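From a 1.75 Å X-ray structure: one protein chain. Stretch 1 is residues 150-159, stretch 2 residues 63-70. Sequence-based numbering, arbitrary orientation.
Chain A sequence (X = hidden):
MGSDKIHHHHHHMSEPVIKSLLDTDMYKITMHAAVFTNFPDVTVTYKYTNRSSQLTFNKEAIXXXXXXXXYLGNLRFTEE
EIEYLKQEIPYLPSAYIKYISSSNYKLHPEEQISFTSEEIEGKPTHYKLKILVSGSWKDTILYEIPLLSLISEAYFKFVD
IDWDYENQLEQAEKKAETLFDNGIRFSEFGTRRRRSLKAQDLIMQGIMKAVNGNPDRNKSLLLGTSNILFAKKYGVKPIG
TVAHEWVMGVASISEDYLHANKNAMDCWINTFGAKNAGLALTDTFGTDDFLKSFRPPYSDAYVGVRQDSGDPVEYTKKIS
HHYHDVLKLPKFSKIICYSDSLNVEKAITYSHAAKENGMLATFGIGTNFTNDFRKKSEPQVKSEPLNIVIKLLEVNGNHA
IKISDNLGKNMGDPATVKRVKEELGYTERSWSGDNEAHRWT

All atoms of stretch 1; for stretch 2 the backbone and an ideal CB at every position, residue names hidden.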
# COMPACT_ATOMS: atom_id res chain seq x y z
N LEU A 150 -12.06 5.03 3.53
CA LEU A 150 -13.41 5.53 3.68
C LEU A 150 -14.52 4.56 3.24
O LEU A 150 -15.57 4.43 3.92
CB LEU A 150 -13.59 6.86 2.95
CG LEU A 150 -13.03 8.10 3.69
CD1 LEU A 150 -12.98 9.29 2.70
CD2 LEU A 150 -13.77 8.43 4.99
N ILE A 151 -14.30 3.92 2.09
CA ILE A 151 -15.28 2.98 1.52
C ILE A 151 -15.45 1.80 2.48
O ILE A 151 -16.59 1.40 2.80
CB ILE A 151 -14.86 2.53 0.11
CG1 ILE A 151 -14.89 3.72 -0.87
CG2 ILE A 151 -15.75 1.46 -0.43
CD1 ILE A 151 -14.11 3.49 -2.10
N SER A 152 -14.34 1.25 2.98
CA SER A 152 -14.40 0.16 3.98
C SER A 152 -15.17 0.63 5.22
O SER A 152 -16.09 -0.05 5.68
CB SER A 152 -13.00 -0.28 4.36
OG SER A 152 -12.97 -1.42 5.15
N GLU A 153 -14.78 1.79 5.75
CA GLU A 153 -15.47 2.32 6.94
C GLU A 153 -16.98 2.49 6.72
O GLU A 153 -17.76 2.09 7.55
CB GLU A 153 -14.78 3.59 7.43
CG GLU A 153 -15.47 4.15 8.66
CD GLU A 153 -14.56 4.84 9.66
OE1 GLU A 153 -13.31 4.84 9.53
OE2 GLU A 153 -15.12 5.39 10.62
N ALA A 154 -17.38 3.04 5.58
CA ALA A 154 -18.79 3.21 5.16
C ALA A 154 -19.54 1.87 5.18
O ALA A 154 -20.62 1.76 5.75
CB ALA A 154 -18.87 3.84 3.78
N TYR A 155 -18.92 0.86 4.58
CA TYR A 155 -19.54 -0.45 4.43
C TYR A 155 -19.85 -1.02 5.83
O TYR A 155 -20.97 -1.48 6.09
CB TYR A 155 -18.64 -1.42 3.60
CG TYR A 155 -19.32 -2.73 3.37
CD1 TYR A 155 -20.28 -2.89 2.32
CD2 TYR A 155 -19.10 -3.80 4.22
CE1 TYR A 155 -20.97 -4.08 2.13
CE2 TYR A 155 -19.81 -5.01 4.05
CZ TYR A 155 -20.75 -5.12 3.00
OH TYR A 155 -21.44 -6.33 2.83
N PHE A 156 -18.88 -0.94 6.76
CA PHE A 156 -19.05 -1.51 8.10
C PHE A 156 -19.81 -0.64 9.08
O PHE A 156 -20.18 -1.11 10.12
CB PHE A 156 -17.73 -2.02 8.65
CG PHE A 156 -17.25 -3.21 7.89
CD1 PHE A 156 -17.92 -4.44 8.04
CD2 PHE A 156 -16.25 -3.11 6.95
CE1 PHE A 156 -17.53 -5.57 7.30
CE2 PHE A 156 -15.84 -4.23 6.23
CZ PHE A 156 -16.49 -5.45 6.41
N LYS A 157 -20.01 0.60 8.70
CA LYS A 157 -20.85 1.54 9.47
C LYS A 157 -22.32 1.44 9.11
O LYS A 157 -23.20 1.54 9.99
CB LYS A 157 -20.32 2.97 9.21
CG LYS A 157 -20.71 4.02 10.20
CD LYS A 157 -20.02 5.39 9.81
CE LYS A 157 -20.31 6.47 10.85
NZ LYS A 157 -19.67 6.16 12.18
N PHE A 158 -22.61 1.34 7.81
CA PHE A 158 -23.98 1.44 7.27
C PHE A 158 -24.55 0.15 6.70
O PHE A 158 -25.78 -0.01 6.66
CB PHE A 158 -24.03 2.55 6.21
CG PHE A 158 -23.68 3.88 6.75
CD1 PHE A 158 -24.52 4.49 7.71
CD2 PHE A 158 -22.48 4.48 6.42
CE1 PHE A 158 -24.18 5.71 8.29
CE2 PHE A 158 -22.13 5.72 6.99
CZ PHE A 158 -22.97 6.33 7.92
N VAL A 159 -23.70 -0.74 6.21
CA VAL A 159 -24.17 -1.93 5.51
C VAL A 159 -24.12 -3.20 6.38
O VAL A 159 -25.18 -3.84 6.56
CB VAL A 159 -23.47 -2.14 4.14
CG1 VAL A 159 -24.05 -3.33 3.37
CG2 VAL A 159 -23.55 -0.88 3.32
N UNK A 63 -24.44 8.29 0.47
CA UNK A 63 -24.56 9.71 0.82
C UNK A 63 -23.42 10.12 1.78
O UNK A 63 -22.90 11.22 1.66
CB UNK A 63 -25.92 9.99 1.46
N UNK A 64 -23.09 9.27 2.75
CA UNK A 64 -22.01 9.54 3.68
C UNK A 64 -20.68 9.63 2.93
O UNK A 64 -19.88 10.50 3.16
CB UNK A 64 -21.95 8.46 4.76
N UNK A 65 -20.48 8.69 2.00
CA UNK A 65 -19.27 8.71 1.18
C UNK A 65 -19.14 9.99 0.40
O UNK A 65 -18.06 10.56 0.29
CB UNK A 65 -19.26 7.52 0.22
N UNK A 66 -20.23 10.43 -0.22
CA UNK A 66 -20.19 11.66 -1.01
C UNK A 66 -19.69 12.83 -0.12
O UNK A 66 -18.81 13.61 -0.52
CB UNK A 66 -21.57 11.97 -1.59
N UNK A 67 -20.24 12.91 1.09
CA UNK A 67 -19.81 13.91 2.05
C UNK A 67 -18.33 13.80 2.43
O UNK A 67 -17.57 14.77 2.38
CB UNK A 67 -20.67 13.80 3.31
N UNK A 68 -17.91 12.60 2.82
CA UNK A 68 -16.55 12.31 3.25
C UNK A 68 -15.51 12.59 2.14
O UNK A 68 -14.44 13.14 2.40
CB UNK A 68 -16.46 10.85 3.70
N UNK A 69 -15.85 12.24 0.91
CA UNK A 69 -14.96 12.52 -0.20
C UNK A 69 -14.79 14.02 -0.33
O UNK A 69 -13.68 14.49 -0.60
CB UNK A 69 -15.49 11.92 -1.50
N UNK A 70 -15.88 14.78 -0.20
CA UNK A 70 -15.77 16.23 -0.36
C UNK A 70 -14.82 16.84 0.69
O UNK A 70 -14.10 17.80 0.42
CB UNK A 70 -17.15 16.87 -0.26

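Stretch 1 is a helix with a wider pi-type turn at 155-159. Stretch 2 is also helical, and its backbone angles stay helical throughout. The axes run roughly antiparallel, at 148°, and come within 10.1 Å.

Position 63 is out of reach of stretch 1. Its ideal CB has nothing of that helix within 5.5 Å, so many residues would suit it. It is Asn 63, making no contact here.

Position 64 points toward stretch 1. Its ideal CB lies 3.5 Å from Phe 158 CE2. Ahead lie the small Ala 154, the aliphatic stem of Lys 157 and the CG of Glu 153. A long apolar or aromatic side chain would suit this groove. The residue is Trp 64, with chi1 t. Its side chain sits as a knob among Glu 153, Ala 154, Lys 157 and Phe 158. Phe 158 CE2 lies over one face of the indole, 3.3 Å from Trp 64 CG; the two aromatic planes meet obliquely, at 57°. Ala 154 CB is 3.7 Å from Trp 64 CE3. At the indole edge, Leu 150 O is 3.6 Å from Trp 64 CZ3.

Position 65 points sideways, with its ideal CB 5.1 Å from Ala 154 CB. A branched or flexible apolar chain could turn in toward Ala 154 and Ile 151; Leu, Ile or Met would do. It is Leu 65, whose end comes nearer. Leu 65 CG is 3.7 Å from Ala 154 CB, and Leu 65 CD2 is 4.2 Å from Ile 151 CG1.

Positions 66 and 67 are out of reach of stretch 1, which sets no demand on them. They are Lys 66 and Glu 67, both with chi1 t.

Position 68 points toward stretch 1, its ideal CB 3.8 Å from Leu 150 CD2. Apolar residues or the stem of a polar one would suit. It is Gln 68. Its OE1 lies 3.7 Å from Leu 150 CD2, and its amide is hydrogen-bonded elsewhere in the structure.

Position 69 points sideways, with no atom of stretch 1 within 5.5 Å of its ideal CB. A side chain of some length would be needed to approach Leu 150 and Ile 151, and their apolar branches favour Phe, Leu or Met. Phe 69 does so by its ring edge: Phe 69 CD1 is 3.9 Å from Leu 150 CD1, and Phe 69 CZ is 4.1 Å from Ile 151 CG1.

Position 70 is out of reach of stretch 1, which sets no demand there; many residues would suit. It is Ser 70, whose OG donates a hydrogen bond to Glu 67 O, at 2.6 Å.

Stretch 2 63-70: NWLKEQFS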
# COMPACT_ATOMS: atom_id res chain seq x y z
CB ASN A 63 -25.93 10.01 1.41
CG ASN A 63 -27.06 9.88 0.38
OD1 ASN A 63 -26.83 10.08 -0.80
ND2 ASN A 63 -28.27 9.54 0.85
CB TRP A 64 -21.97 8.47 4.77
CG TRP A 64 -20.99 8.66 5.86
CD1 TRP A 64 -21.20 9.33 7.02
CD2 TRP A 64 -19.67 8.11 5.93
NE1 TRP A 64 -20.07 9.25 7.83
CE2 TRP A 64 -19.12 8.51 7.17
CE3 TRP A 64 -18.91 7.31 5.08
CZ2 TRP A 64 -17.88 8.11 7.57
CZ3 TRP A 64 -17.65 6.91 5.50
CH2 TRP A 64 -17.15 7.31 6.72
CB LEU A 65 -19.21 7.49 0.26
CG LEU A 65 -18.75 6.20 0.99
CD1 LEU A 65 -19.02 4.99 0.04
CD2 LEU A 65 -17.33 6.24 1.41
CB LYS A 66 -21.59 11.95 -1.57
CG LYS A 66 -21.71 13.18 -2.32
CD LYS A 66 -23.04 13.26 -3.09
CE LYS A 66 -23.27 14.69 -3.62
NZ LYS A 66 -22.14 15.17 -4.44
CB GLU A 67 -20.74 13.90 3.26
CG GLU A 67 -20.48 14.99 4.26
CD GLU A 67 -21.67 15.14 5.19
OE1 GLU A 67 -21.82 14.28 6.08
OE2 GLU A 67 -22.47 16.08 5.02
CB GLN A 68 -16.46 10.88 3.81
CG GLN A 68 -17.21 10.67 5.10
CD GLN A 68 -16.61 11.36 6.30
OE1 GLN A 68 -15.41 11.45 6.42
NE2 GLN A 68 -17.46 11.81 7.20
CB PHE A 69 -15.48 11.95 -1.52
CG PHE A 69 -15.50 10.43 -1.62
CD1 PHE A 69 -14.93 9.59 -0.65
CD2 PHE A 69 -16.13 9.84 -2.70
CE1 PHE A 69 -14.95 8.20 -0.81
CE2 PHE A 69 -16.17 8.46 -2.85
CZ PHE A 69 -15.59 7.64 -1.89
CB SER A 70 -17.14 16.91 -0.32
OG SER A 70 -17.69 16.95 1.00
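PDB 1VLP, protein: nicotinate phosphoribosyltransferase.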